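Local coordinates for alginate biosynthesis protein AlgX (Pseudomonas aeruginosa, PDB 4KNC) that takes part in the O-acetylation of the exopolysaccharide alginate in the periplasm and protects the polymer from degradation on its way through, at residues 33-38 and 193-198; 144-149 and 208-213; 350-355 and 399-404; 375-380 and 408-413. All coordinates share one frame; numbering follows the deposited sequence.

Contact 1: residues 33-38 and 193-198; sequences GFFTHL and GTFHKA
Ala-198 sets its CB squarely over the middle of the Phe-35 ring, 3.6 Å from the ring centroid and 9° off the ring normal, a CH-pi contact. The opposite face of that ring is met near its rim by CD2 of Phe-34. CG of Phe-35 lies anti to its carbonyl carbon (chi1 -50°), and the ring meets the first turn of helix 194-203, its edge touching CB of Thr-194 and, 3.6 Å from Phe-35 CD1, CD1 of Phe-195. The two phenyl planes stand at 81°, in an oblique pairing. The loop before strand 38-40 is thus packed on a helix start of the SGNH hydrolase-like domain: Gly-193 is the N-cap, and the N of Thr-194 bonds to OD1 of Asp-148, an inferred active-site residue. Leu-38 completes the apolar patch with both methyls, CD2 lying 3.9 Å from Phe-195 CB and CD1 4.2 Å from Ala-198 CB. CE1 of Phe-35 also lies 3.3 Å from Thr-194 O.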
loop_
_atom_site.group_PDB
_atom_site.type_symbol
_atom_site.label_atom_id
_atom_site.label_comp_id
_atom_site.label_asym_id
_atom_site.label_seq_id
_atom_site.Cartn_x
_atom_site.Cartn_y
_atom_site.Cartn_z
ATOM N N GLY A 33 -12.003 13.431 -9.018
ATOM C CA GLY A 33 -12.524 12.756 -7.836
ATOM C C GLY A 33 -11.553 12.674 -6.665
ATOM O O GLY A 33 -11.958 12.440 -5.522
ATOM N N PHE A 34 -10.268 12.873 -6.955
ATOM C CA PHE A 34 -9.234 12.869 -5.935
ATOM C C PHE A 34 -9.140 14.199 -5.170
ATOM O O PHE A 34 -8.346 14.320 -4.234
ATOM C CB PHE A 34 -7.884 12.537 -6.584
ATOM C CG PHE A 34 -6.780 12.255 -5.596
ATOM C CD1 PHE A 34 -6.819 11.133 -4.792
ATOM C CD2 PHE A 34 -5.696 13.112 -5.485
ATOM C CE1 PHE A 34 -5.788 10.873 -3.879
ATOM C CE2 PHE A 34 -4.667 12.863 -4.577
ATOM C CZ PHE A 34 -4.710 11.746 -3.775
ATOM N N PHE A 35 -9.949 15.188 -5.552
ATOM C CA PHE A 35 -9.834 16.527 -4.962
ATOM C C PHE A 35 -11.106 17.044 -4.279
ATOM O O PHE A 35 -11.139 18.169 -3.791
ATOM C CB PHE A 35 -9.366 17.526 -6.016
ATOM C CG PHE A 35 -8.150 17.078 -6.769
ATOM C CD1 PHE A 35 -6.886 17.229 -6.216
ATOM C CD2 PHE A 35 -8.267 16.490 -8.020
ATOM C CE1 PHE A 35 -5.748 16.802 -6.906
ATOM C CE2 PHE A 35 -7.137 16.055 -8.715
ATOM C CZ PHE A 35 -5.874 16.211 -8.158
ATOM N N THR A 36 -12.139 16.208 -4.236
ATOM C CA THR A 36 -13.472 16.608 -3.790
ATOM C C THR A 36 -13.584 17.075 -2.333
ATOM O O THR A 36 -13.214 16.333 -1.431
ATOM C CB THR A 36 -14.428 15.412 -3.955
ATOM O OG1 THR A 36 -14.162 14.773 -5.210
ATOM C CG2 THR A 36 -15.879 15.851 -3.891
ATOM N N HIS A 37 -14.029 18.312 -2.090
ATOM C CA HIS A 37 -13.972 19.403 -3.052
ATOM C C HIS A 37 -12.946 20.405 -2.480
ATOM O O HIS A 37 -12.639 20.366 -1.280
ATOM C CB HIS A 37 -15.354 20.043 -3.291
ATOM C CG HIS A 37 -15.859 20.886 -2.155
ATOM N ND1 HIS A 37 -16.865 20.468 -1.307
ATOM C CD2 HIS A 37 -15.519 22.133 -1.746
ATOM C CE1 HIS A 37 -17.106 21.410 -0.414
ATOM N NE2 HIS A 37 -16.302 22.432 -0.657
ATOM N N LEU A 38 -12.404 21.282 -3.322
ATOM C CA LEU A 38 -11.292 22.140 -2.900
ATOM C C LEU A 38 -11.765 23.408 -2.218
ATOM O O LEU A 38 -12.712 24.031 -2.673
ATOM C CB LEU A 38 -10.410 22.511 -4.091
ATOM C CG LEU A 38 -9.699 21.348 -4.781
ATOM C CD1 LEU A 38 -9.217 21.808 -6.151
ATOM C CD2 LEU A 38 -8.521 20.836 -3.923
ATOM N N GLY A 193 1.824 21.560 -6.877
ATOM C CA GLY A 193 0.944 20.578 -6.268
ATOM C C GLY A 193 -0.218 20.130 -7.127
ATOM O O GLY A 193 -0.739 20.910 -7.928
ATOM N N THR A 194 -0.644 18.879 -6.946
ATOM C CA THR A 194 -1.810 18.357 -7.664
ATOM C C THR A 194 -3.109 19.119 -7.381
ATOM O O THR A 194 -3.986 19.203 -8.241
ATOM C CB THR A 194 -2.049 16.861 -7.368
ATOM O OG1 THR A 194 -2.283 16.681 -5.964
ATOM C CG2 THR A 194 -0.853 16.024 -7.804
ATOM N N PHE A 195 -3.251 19.675 -6.182
ATOM C CA PHE A 195 -4.498 20.380 -5.868
ATOM C C PHE A 195 -4.491 21.682 -6.661
ATOM O O PHE A 195 -5.530 22.126 -7.142
ATOM C CB PHE A 195 -4.656 20.731 -4.370
ATOM C CG PHE A 195 -4.582 19.547 -3.416
ATOM C CD1 PHE A 195 -4.401 18.252 -3.871
ATOM C CD2 PHE A 195 -4.683 19.758 -2.049
ATOM C CE1 PHE A 195 -4.325 17.178 -2.976
ATOM C CE2 PHE A 195 -4.605 18.689 -1.141
ATOM C CZ PHE A 195 -4.429 17.400 -1.612
ATOM N N HIS A 196 -3.311 22.298 -6.761
ATOM C CA HIS A 196 -3.144 23.562 -7.482
ATOM C C HIS A 196 -3.424 23.353 -8.973
ATOM O O HIS A 196 -4.079 24.182 -9.600
ATOM C CB HIS A 196 -1.736 24.124 -7.283
ATOM C CG HIS A 196 -1.496 24.730 -5.935
ATOM N ND1 HIS A 196 -0.241 24.808 -5.371
ATOM C CD2 HIS A 196 -2.340 25.330 -5.060
ATOM C CE1 HIS A 196 -0.321 25.425 -4.203
ATOM N NE2 HIS A 196 -1.582 25.757 -3.994
ATOM N N LYS A 197 -2.948 22.236 -9.523
ATOM C CA LYS A 197 -3.210 21.893 -10.914
ATOM C C LYS A 197 -4.689 21.633 -11.160
ATOM O O LYS A 197 -5.236 22.029 -12.207
ATOM C CB LYS A 197 -2.403 20.675 -11.350
ATOM C CG LYS A 197 -0.904 20.918 -11.432
ATOM C CD LYS A 197 -0.196 19.696 -11.977
ATOM C CE LYS A 197 1.299 19.768 -11.722
ATOM N NZ LYS A 197 1.957 18.473 -12.060
ATOM N N ALA A 198 -5.333 20.973 -10.201
ATOM C CA ALA A 198 -6.767 20.699 -10.325
ATOM C C ALA A 198 -7.551 22.014 -10.312
ATOM O O ALA A 198 -8.466 22.231 -11.115
ATOM C CB ALA A 198 -7.250 19.756 -9.184
#

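Contact 2: residues 144-149 and 208-213; sequences YFKGDH and ATQYVD
Gln-210 pushes its amide oxygen against the loop 144-149, where the packing is closest. OE1 accepts a hydrogen bond from Lys-146 N at 2.9 Å (N-H...O angle 158°), the donor tilted 25° from the carbonyl plane. The same oxygen lies in the plane of the Phe-145 ring at its edge, 3.4 Å from CD1, with ring and amide planes 82° apart. Beyond it, CG2 of Val-212 touches Phe-145 CE1 at 3.8 Å. Waters fill the looser part: one accepts from Gln-210 NE2 at 3.2 Å and donates to Tyr-144 O; another accepts from Gly-147 N and gives OE1 a second hydrogen bond. The extended Lys-146 chain crosses the amide, its CG 3.7 Å from Gln-210 CD, and carries NZ on to a salt bridge with Asp-43. Asp-148 of the inferred catalytic triad bonds through OD2 to His-150 ND1. Strand 210-220 pairs with strand 180-191, whose Leu-189 and Lys-191 also touch Phe-145, while Lys-146 leans on His-196 of helix 194-203.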
loop_
_atom_site.group_PDB
_atom_site.type_symbol
_atom_site.label_atom_id
_atom_site.label_comp_id
_atom_site.label_asym_id
_atom_site.label_seq_id
_atom_site.Cartn_x
_atom_site.Cartn_y
_atom_site.Cartn_z
ATOM N N TYR A 144 3.043 19.247 5.381
ATOM C CA TYR A 144 2.523 19.001 4.022
ATOM C C TYR A 144 2.827 20.102 3.013
ATOM O O TYR A 144 2.954 21.268 3.384
ATOM C CB TYR A 144 1.005 18.821 4.067
ATOM C CG TYR A 144 0.569 17.404 4.374
ATOM C CD1 TYR A 144 0.660 16.412 3.401
ATOM C CD2 TYR A 144 0.065 17.055 5.633
ATOM C CE1 TYR A 144 0.268 15.111 3.662
ATOM C CE2 TYR A 144 -0.336 15.747 5.908
ATOM C CZ TYR A 144 -0.224 14.781 4.912
ATOM O OH TYR A 144 -0.606 13.482 5.140
ATOM N N PHE A 145 2.924 19.738 1.734
ATOM C CA PHE A 145 2.928 20.747 0.678
ATOM C C PHE A 145 1.613 21.534 0.724
ATOM O O PHE A 145 0.570 21.000 1.126
ATOM C CB PHE A 145 3.137 20.126 -0.714
ATOM C CG PHE A 145 4.560 19.672 -0.986
ATOM C CD1 PHE A 145 5.536 20.581 -1.391
ATOM C CD2 PHE A 145 4.919 18.335 -0.835
ATOM C CE1 PHE A 145 6.847 20.162 -1.639
ATOM C CE2 PHE A 145 6.215 17.906 -1.083
ATOM C CZ PHE A 145 7.184 18.825 -1.492
ATOM N N LYS A 146 1.685 22.801 0.313
ATOM C CA LYS A 146 0.545 23.724 0.267
ATOM C C LYS A 146 -0.639 23.232 -0.546
ATOM O O LYS A 146 -1.789 23.413 -0.147
ATOM C CB LYS A 146 0.981 25.078 -0.313
ATOM C CG LYS A 146 1.938 25.846 0.583
ATOM C CD LYS A 146 2.360 27.165 -0.067
ATOM C CE LYS A 146 3.113 28.040 0.907
ATOM N NZ LYS A 146 3.462 29.336 0.270
ATOM N N GLY A 147 -0.354 22.640 -1.700
ATOM C CA GLY A 147 -1.404 22.266 -2.633
ATOM C C GLY A 147 -1.181 20.875 -3.197
ATOM O O GLY A 147 -1.425 20.626 -4.374
ATOM N N ASP A 148 -0.712 19.961 -2.345
ATOM C CA ASP A 148 -0.406 18.603 -2.780
ATOM C C ASP A 148 -0.719 17.620 -1.656
ATOM O O ASP A 148 -0.850 18.019 -0.501
ATOM C CB ASP A 148 1.064 18.491 -3.202
ATOM C CG ASP A 148 1.354 17.216 -3.975
ATOM O OD1 ASP A 148 0.915 17.100 -5.144
ATOM O OD2 ASP A 148 2.040 16.330 -3.427
ATOM N N HIS A 149 -0.841 16.343 -2.009
ATOM C CA HIS A 149 -1.169 15.293 -1.046
ATOM C C HIS A 149 0.071 14.636 -0.406
ATOM O O HIS A 149 -0.053 13.835 0.508
ATOM C CB HIS A 149 -2.055 14.223 -1.719
ATOM C CG HIS A 149 -1.404 13.544 -2.886
ATOM N ND1 HIS A 149 -1.116 14.204 -4.065
ATOM C CD2 HIS A 149 -0.994 12.264 -3.066
ATOM C CE1 HIS A 149 -0.549 13.362 -4.912
ATOM N NE2 HIS A 149 -0.466 12.178 -4.332
ATOM N N ALA A 208 2.027 29.110 -7.443
ATOM C CA ALA A 208 3.481 29.002 -7.498
ATOM C C ALA A 208 3.970 27.584 -7.245
ATOM O O ALA A 208 3.465 26.893 -6.356
ATOM C CB ALA A 208 4.120 29.948 -6.488
ATOM N N THR A 209 4.961 27.163 -8.026
ATOM C CA THR A 209 5.693 25.937 -7.742
ATOM C C THR A 209 6.440 26.098 -6.423
ATOM O O THR A 209 7.091 27.115 -6.198
ATOM C CB THR A 209 6.729 25.651 -8.826
ATOM O OG1 THR A 209 6.066 25.533 -10.081
ATOM C CG2 THR A 209 7.499 24.362 -8.527
ATOM N N GLN A 210 6.340 25.099 -5.557
ATOM C CA GLN A 210 7.066 25.117 -4.289
ATOM C C GLN A 210 8.454 24.497 -4.420
ATOM O O GLN A 210 8.642 23.503 -5.124
ATOM C CB GLN A 210 6.291 24.345 -3.222
ATOM C CG GLN A 210 5.350 25.180 -2.390
ATOM C CD GLN A 210 4.892 24.444 -1.135
ATOM O OE1 GLN A 210 3.975 23.621 -1.183
ATOM N NE2 GLN A 210 5.528 24.744 -0.007
ATOM N N TYR A 211 9.421 25.081 -3.726
ATOM C CA TYR A 211 10.771 24.538 -3.691
ATOM C C TYR A 211 11.149 24.318 -2.246
ATOM O O TYR A 211 11.246 25.277 -1.495
ATOM C CB TYR A 211 11.758 25.508 -4.336
ATOM C CG TYR A 211 11.662 25.504 -5.839
ATOM C CD1 TYR A 211 10.695 26.251 -6.496
ATOM C CD2 TYR A 211 12.518 24.723 -6.601
ATOM C CE1 TYR A 211 10.601 26.232 -7.884
ATOM C CE2 TYR A 211 12.427 24.695 -7.980
ATOM C CZ TYR A 211 11.474 25.444 -8.614
ATOM O OH TYR A 211 11.402 25.405 -9.988
ATOM N N VAL A 212 11.331 23.057 -1.855
ATOM C CA VAL A 212 11.711 22.725 -0.483
ATOM C C VAL A 212 13.045 21.991 -0.455
ATOM O O VAL A 212 13.558 21.576 -1.500
ATOM C CB VAL A 212 10.645 21.840 0.206
ATOM C CG1 VAL A 212 9.324 22.580 0.283
ATOM C CG2 VAL A 212 10.470 20.515 -0.546
ATOM N N ASP A 213 13.594 21.829 0.745
ATOM C CA ASP A 213 14.853 21.107 0.946
ATOM C C ASP A 213 14.737 19.633 0.560
ATOM O O ASP A 213 13.828 18.931 1.014
ATOM C CB ASP A 213 15.279 21.207 2.408
ATOM C CG ASP A 213 15.575 22.628 2.832
ATOM O OD1 ASP A 213 16.065 23.408 1.981
ATOM O OD2 ASP A 213 15.320 22.956 4.018
HETATM O O HOH W 1 4.447 23.500 2.690
HETATM O O HOH W 2 2.153 22.645 -3.150
#

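Contact 3: residues 350-355 and 399-404; sequences IRSGSY and FQLRND
Leu-401 packs against the turn formed by residues 352-355. Its CB lies 3.3 Å from Ser-352 OG and 3.4 Å from Ser-352 O, against both oxygens of that serine. CG, anti to the carbonyl carbon (chi1 -60°), passes 3.7 Å from Tyr-355 O, and at the tip CD1 packs 4.1 Å from Tyr-355 CB, with Ser-352 CA about as near. Its own backbone is tied to the same tyrosine: Leu-401 N donates to Tyr-355 O at 3.0 Å, nearly straight at 165°. This joins the end of strand 396-400 to the start of strand 355-361, neighbours in an antiparallel sheet of the C-terminal carbohydrate-binding module, just where the two strands give way to loops. The Ser-352 hydroxyl, anti to its own backbone N (chi1 -175°), points across to Arg-402 O, 2.9 Å away, and meets a lone pair of that carbonyl in its plane. Its OG has a further partner in the phenol OH of Tyr-375. Farther out, Gly-353 comes so close that its CA rests 3.5 Å from Asn-403 CB. Back on the turn, CG2 of Ile-350 sits over the centre of one face of the Tyr-355 ring.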
loop_
_atom_site.group_PDB
_atom_site.type_symbol
_atom_site.label_atom_id
_atom_site.label_comp_id
_atom_site.label_asym_id
_atom_site.label_seq_id
_atom_site.Cartn_x
_atom_site.Cartn_y
_atom_site.Cartn_z
ATOM N N ILE A 350 -10.644 -31.536 -5.171
ATOM C CA ILE A 350 -10.087 -30.211 -4.966
ATOM C C ILE A 350 -11.127 -29.307 -4.306
ATOM O O ILE A 350 -11.919 -28.661 -4.989
ATOM C CB ILE A 350 -9.646 -29.572 -6.299
ATOM C CG1 ILE A 350 -8.701 -30.500 -7.073
ATOM C CG2 ILE A 350 -8.992 -28.210 -6.064
ATOM C CD1 ILE A 350 -8.218 -29.904 -8.415
ATOM N N ARG A 351 -11.133 -29.274 -2.976
ATOM C CA ARG A 351 -12.039 -28.400 -2.231
ATOM C C ARG A 351 -11.596 -26.933 -2.338
ATOM O O ARG A 351 -10.439 -26.605 -2.065
ATOM C CB ARG A 351 -12.103 -28.829 -0.761
ATOM C CG ARG A 351 -13.335 -28.333 -0.018
ATOM C CD ARG A 351 -13.277 -28.696 1.461
ATOM N NE ARG A 351 -12.294 -27.886 2.173
ATOM C CZ ARG A 351 -12.569 -26.732 2.772
ATOM N NH1 ARG A 351 -13.809 -26.258 2.762
ATOM N NH2 ARG A 351 -11.608 -26.054 3.386
ATOM N N SER A 352 -12.525 -26.058 -2.722
ATOM C CA SER A 352 -12.226 -24.649 -2.952
ATOM C C SER A 352 -11.567 -23.939 -1.762
ATOM O O SER A 352 -10.418 -23.502 -1.849
ATOM C CB SER A 352 -13.486 -23.888 -3.370
ATOM O OG SER A 352 -13.176 -22.539 -3.710
ATOM N N GLY A 353 -12.292 -23.835 -0.651
ATOM C CA GLY A 353 -11.835 -23.070 0.496
ATOM C C GLY A 353 -10.581 -23.583 1.174
ATOM O O GLY A 353 -10.240 -23.156 2.278
ATOM N N SER A 354 -9.896 -24.506 0.516
ATOM C CA SER A 354 -8.604 -24.959 0.984
ATOM C C SER A 354 -7.678 -25.216 -0.193
ATOM O O SER A 354 -6.861 -26.124 -0.132
ATOM C CB SER A 354 -8.749 -26.226 1.834
ATOM O OG SER A 354 -9.030 -27.365 1.040
ATOM N N TYR A 355 -7.808 -24.424 -1.263
ATOM C CA TYR A 355 -6.912 -24.518 -2.424
ATOM C C TYR A 355 -6.441 -23.162 -2.965
ATOM O O TYR A 355 -7.073 -22.135 -2.711
ATOM C CB TYR A 355 -7.513 -25.395 -3.536
ATOM C CG TYR A 355 -7.033 -26.843 -3.497
ATOM C CD1 TYR A 355 -7.616 -27.774 -2.642
ATOM C CD2 TYR A 355 -5.986 -27.270 -4.310
ATOM C CE1 TYR A 355 -7.174 -29.094 -2.605
ATOM C CE2 TYR A 355 -5.537 -28.581 -4.277
ATOM C CZ TYR A 355 -6.134 -29.489 -3.428
ATOM O OH TYR A 355 -5.681 -30.789 -3.408
ATOM N N PHE A 399 -3.599 -16.378 -5.854
ATOM C CA PHE A 399 -4.843 -16.109 -5.120
ATOM C C PHE A 399 -5.500 -17.361 -4.564
ATOM O O PHE A 399 -5.376 -18.438 -5.133
ATOM C CB PHE A 399 -5.846 -15.303 -5.971
ATOM C CG PHE A 399 -6.384 -16.050 -7.175
ATOM C CD1 PHE A 399 -5.722 -16.004 -8.389
ATOM C CD2 PHE A 399 -7.563 -16.775 -7.093
ATOM C CE1 PHE A 399 -6.222 -16.675 -9.504
ATOM C CE2 PHE A 399 -8.067 -17.452 -8.203
ATOM C CZ PHE A 399 -7.393 -17.403 -9.407
ATOM N N GLN A 400 -6.186 -17.227 -3.435
ATOM C CA GLN A 400 -6.889 -18.366 -2.872
ATOM C C GLN A 400 -8.231 -18.524 -3.573
ATOM O O GLN A 400 -8.868 -17.535 -3.952
ATOM C CB GLN A 400 -7.072 -18.217 -1.362
ATOM C CG GLN A 400 -8.059 -17.141 -0.953
ATOM C CD GLN A 400 -7.847 -16.650 0.473
ATOM O OE1 GLN A 400 -8.476 -15.682 0.909
ATOM N NE2 GLN A 400 -6.954 -17.310 1.203
ATOM N N LEU A 401 -8.641 -19.774 -3.771
ATOM C CA LEU A 401 -9.972 -20.053 -4.283
ATOM C C LEU A 401 -10.957 -19.606 -3.219
ATOM O O LEU A 401 -10.680 -19.715 -2.021
ATOM C CB LEU A 401 -10.164 -21.544 -4.607
ATOM C CG LEU A 401 -9.256 -22.215 -5.653
ATOM C CD1 LEU A 401 -9.902 -23.492 -6.252
ATOM C CD2 LEU A 401 -8.851 -21.261 -6.759
ATOM N N ARG A 402 -12.102 -19.105 -3.670
ATOM C CA ARG A 402 -13.080 -18.466 -2.802
ATOM C C ARG A 402 -13.463 -19.333 -1.616
ATOM O O ARG A 402 -13.719 -20.528 -1.758
ATOM C CB ARG A 402 -14.325 -18.071 -3.601
ATOM C CG ARG A 402 -15.334 -17.268 -2.800
ATOM C CD ARG A 402 -16.280 -16.493 -3.696
ATOM N NE ARG A 402 -17.510 -16.152 -2.988
ATOM C CZ ARG A 402 -18.534 -15.504 -3.531
ATOM N NH1 ARG A 402 -18.479 -15.116 -4.796
ATOM N NH2 ARG A 402 -19.613 -15.243 -2.805
ATOM N N ASN A 403 -13.474 -18.720 -0.440
ATOM C CA ASN A 403 -13.881 -19.409 0.776
ATOM C C ASN A 403 -14.875 -18.578 1.582
ATOM O O ASN A 403 -14.831 -18.556 2.812
ATOM C CB ASN A 403 -12.670 -19.811 1.622
ATOM C CG ASN A 403 -11.692 -18.672 1.821
ATOM O OD1 ASN A 403 -12.063 -17.499 1.760
ATOM N ND2 ASN A 403 -10.431 -19.014 2.058
ATOM N N ASP A 404 -15.763 -17.888 0.867
ATOM C CA ASP A 404 -16.918 -17.240 1.476
ATOM C C ASP A 404 -17.801 -18.274 2.160
ATOM O O ASP A 404 -17.549 -19.479 2.083
ATOM C CB ASP A 404 -17.744 -16.480 0.428
ATOM C CG ASP A 404 -17.277 -15.045 0.236
ATOM O OD1 ASP A 404 -16.479 -14.553 1.059
ATOM O OD2 ASP A 404 -17.723 -14.402 -0.735
#

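Contact 4: residues 375-380 and 408-413; sequences YMNGRR and ADQQFL
Tyr-375 and Phe-412 form an antiparallel, non-hydrogen-bonded pair with diverging side chains, where strand 368-375 runs out beside the start of strand 412-418 in the carbohydrate-binding module. Over one face of the Tyr-375 ring lies Gln-410 CB, 3.4 Å from CD1, the two side chains crossing at about a right angle. The edge of the ring faces the peptide between Gln-411 and Phe-412. Gln-411 O accepts from Met-376 N at 2.8 Å, the donor N lying nearly along the C=O axis, and also receives a CA-H...O contact from Tyr-375. Met-376 CG packs 3.5 Å from Gln-411 CB; the bend at chi2 (-91°) then sets SD 4.1 Å from Leu-413 CD1. Behind this shell, a type I turn from Tyr-375 to Gly-378 reverses the chain toward strand 380-386, and Asn-377 OD1 takes the N-H of Arg-379 in an Asx turn. Outside the segments, Gln-410 NE2 bonds to Asp-406 O. A water accepts from Gln-411 N at 3.0 Å.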
loop_
_atom_site.group_PDB
_atom_site.type_symbol
_atom_site.label_atom_id
_atom_site.label_comp_id
_atom_site.label_asym_id
_atom_site.label_seq_id
_atom_site.Cartn_x
_atom_site.Cartn_y
_atom_site.Cartn_z
ATOM N N TYR A 375 -17.088 -24.693 -10.728
ATOM C CA TYR A 375 -17.190 -25.792 -9.787
ATOM C C TYR A 375 -18.074 -26.910 -10.342
ATOM O O TYR A 375 -18.816 -26.707 -11.299
ATOM C CB TYR A 375 -17.718 -25.277 -8.448
ATOM C CG TYR A 375 -16.834 -24.207 -7.856
ATOM C CD1 TYR A 375 -15.646 -24.539 -7.218
ATOM C CD2 TYR A 375 -17.169 -22.863 -7.958
ATOM C CE1 TYR A 375 -14.825 -23.568 -6.682
ATOM C CE2 TYR A 375 -16.352 -21.882 -7.425
ATOM C CZ TYR A 375 -15.182 -22.243 -6.788
ATOM O OH TYR A 375 -14.361 -21.280 -6.255
ATOM N N MET A 376 -17.988 -28.084 -9.730
ATOM C CA MET A 376 -18.711 -29.275 -10.180
ATOM C C MET A 376 -20.238 -29.149 -10.107
ATOM O O MET A 376 -20.955 -30.046 -10.543
ATOM C CB MET A 376 -18.252 -30.502 -9.385
ATOM C CG MET A 376 -16.766 -30.822 -9.516
ATOM S SD MET A 376 -16.356 -31.948 -10.863
ATOM C CE MET A 376 -14.579 -32.092 -10.674
ATOM N N ASN A 377 -20.725 -28.034 -9.569
ATOM C CA ASN A 377 -22.159 -27.796 -9.423
ATOM C C ASN A 377 -22.677 -26.707 -10.364
ATOM O O ASN A 377 -23.764 -26.163 -10.168
ATOM C CB ASN A 377 -22.456 -27.401 -7.982
ATOM C CG ASN A 377 -21.533 -26.316 -7.490
ATOM O OD1 ASN A 377 -21.586 -25.184 -7.963
ATOM N ND2 ASN A 377 -20.661 -26.660 -6.549
ATOM N N GLY A 378 -21.887 -26.378 -11.379
ATOM C CA GLY A 378 -22.289 -25.395 -12.364
ATOM C C GLY A 378 -22.143 -23.945 -11.928
ATOM O O GLY A 378 -22.363 -23.044 -12.733
ATOM N N ARG A 379 -21.789 -23.707 -10.666
ATOM C CA ARG A 379 -21.551 -22.337 -10.204
ATOM C C ARG A 379 -20.218 -21.812 -10.715
ATOM O O ARG A 379 -19.337 -22.584 -11.097
ATOM C CB ARG A 379 -21.586 -22.245 -8.677
ATOM C CG ARG A 379 -22.961 -21.980 -8.089
ATOM C CD ARG A 379 -23.377 -20.532 -8.293
ATOM N NE ARG A 379 -24.637 -20.235 -7.620
ATOM C CZ ARG A 379 -25.827 -20.241 -8.214
ATOM N NH1 ARG A 379 -25.927 -20.520 -9.508
ATOM N NH2 ARG A 379 -26.921 -19.962 -7.517
ATOM N N ARG A 380 -20.070 -20.492 -10.704
ATOM C CA ARG A 380 -18.880 -19.855 -11.243
ATOM C C ARG A 380 -18.474 -18.653 -10.396
ATOM O O ARG A 380 -19.315 -18.016 -9.766
ATOM C CB ARG A 380 -19.155 -19.395 -12.669
ATOM C CG ARG A 380 -20.369 -18.482 -12.771
ATOM C CD ARG A 380 -20.653 -18.062 -14.198
ATOM N NE ARG A 380 -19.576 -17.253 -14.754
ATOM C CZ ARG A 380 -19.581 -16.753 -15.986
ATOM N NH1 ARG A 380 -20.607 -16.985 -16.795
ATOM N NH2 ARG A 380 -18.556 -16.023 -16.411
ATOM N N ALA A 408 -16.483 -22.259 0.103
ATOM C CA ALA A 408 -15.311 -23.006 0.550
ATOM C C ALA A 408 -15.436 -24.515 0.330
ATOM O O ALA A 408 -14.441 -25.240 0.283
ATOM C CB ALA A 408 -15.033 -22.710 2.019
ATOM N N ASP A 409 -16.672 -24.971 0.179
ATOM C CA ASP A 409 -16.982 -26.389 0.110
ATOM C C ASP A 409 -16.953 -26.962 -1.311
ATOM O O ASP A 409 -16.781 -28.169 -1.493
ATOM C CB ASP A 409 -18.360 -26.618 0.728
ATOM N N GLN A 410 -17.120 -26.102 -2.313
ATOM C CA GLN A 410 -17.314 -26.563 -3.689
ATOM C C GLN A 410 -16.111 -27.302 -4.268
ATOM O O GLN A 410 -14.969 -27.049 -3.878
ATOM C CB GLN A 410 -17.710 -25.398 -4.595
ATOM C CG GLN A 410 -18.811 -24.521 -4.022
ATOM C CD GLN A 410 -20.079 -25.294 -3.693
ATOM O OE1 GLN A 410 -20.353 -26.346 -4.274
ATOM N NE2 GLN A 410 -20.864 -24.768 -2.760
ATOM N N GLN A 411 -16.383 -28.225 -5.189
ATOM C CA GLN A 411 -15.324 -28.947 -5.892
ATOM C C GLN A 411 -14.898 -28.236 -7.180
ATOM O O GLN A 411 -15.707 -28.023 -8.086
ATOM C CB GLN A 411 -15.751 -30.383 -6.206
ATOM C CG GLN A 411 -15.882 -31.280 -4.995
ATOM C CD GLN A 411 -14.552 -31.560 -4.324
ATOM O OE1 GLN A 411 -13.709 -32.279 -4.860
ATOM N NE2 GLN A 411 -14.359 -30.990 -3.137
ATOM N N PHE A 412 -13.619 -27.876 -7.244
ATOM C CA PHE A 412 -13.041 -27.228 -8.414
ATOM C C PHE A 412 -13.251 -28.053 -9.688
ATOM O O PHE A 412 -13.017 -29.265 -9.710
ATOM C CB PHE A 412 -11.548 -26.983 -8.184
ATOM C CG PHE A 412 -10.842 -26.342 -9.353
ATOM C CD1 PHE A 412 -10.977 -24.989 -9.608
ATOM C CD2 PHE A 412 -10.031 -27.097 -10.190
ATOM C CE1 PHE A 412 -10.324 -24.396 -10.687
ATOM C CE2 PHE A 412 -9.375 -26.517 -11.263
ATOM C CZ PHE A 412 -9.523 -25.159 -11.514
ATOM N N LEU A 413 -13.717 -27.395 -10.743
ATOM C CA LEU A 413 -13.793 -28.038 -12.040
ATOM C C LEU A 413 -12.842 -27.385 -13.031
ATOM O O LEU A 413 -12.061 -28.070 -13.690
ATOM C CB LEU A 413 -15.206 -27.996 -12.601
ATOM C CG LEU A 413 -15.179 -28.438 -14.067
ATOM C CD1 LEU A 413 -15.050 -29.966 -14.174
ATOM C CD2 LEU A 413 -16.386 -27.925 -14.812
HETATM O O HOH W 3 -19.046 -28.616 -6.506
#

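Contacts 1 and 2 belong to the SGNH hydrolase-like domain, contacts 3 and 4 to the carbohydrate-binding module; the centres of contacts 1 and 3 are about 41 Å apart. Contact 1 is the most buried, and its cross-segment chemistry is apolar and aromatic. Contact 2, partly buried, combines a side-chain amide grip with bridging waters. The two touch where Gly-147 O and Asp-148 OD1 meet the first N-H groups of helix 194-203, at the aspartate of the inferred triad. Contacts 3 and 4, also partly buried, involve strand ends and turns, with backbone carbonyls as acceptors. They share the strip where Ser-352 and Gly-353 pair with Gln-410 and Ala-408.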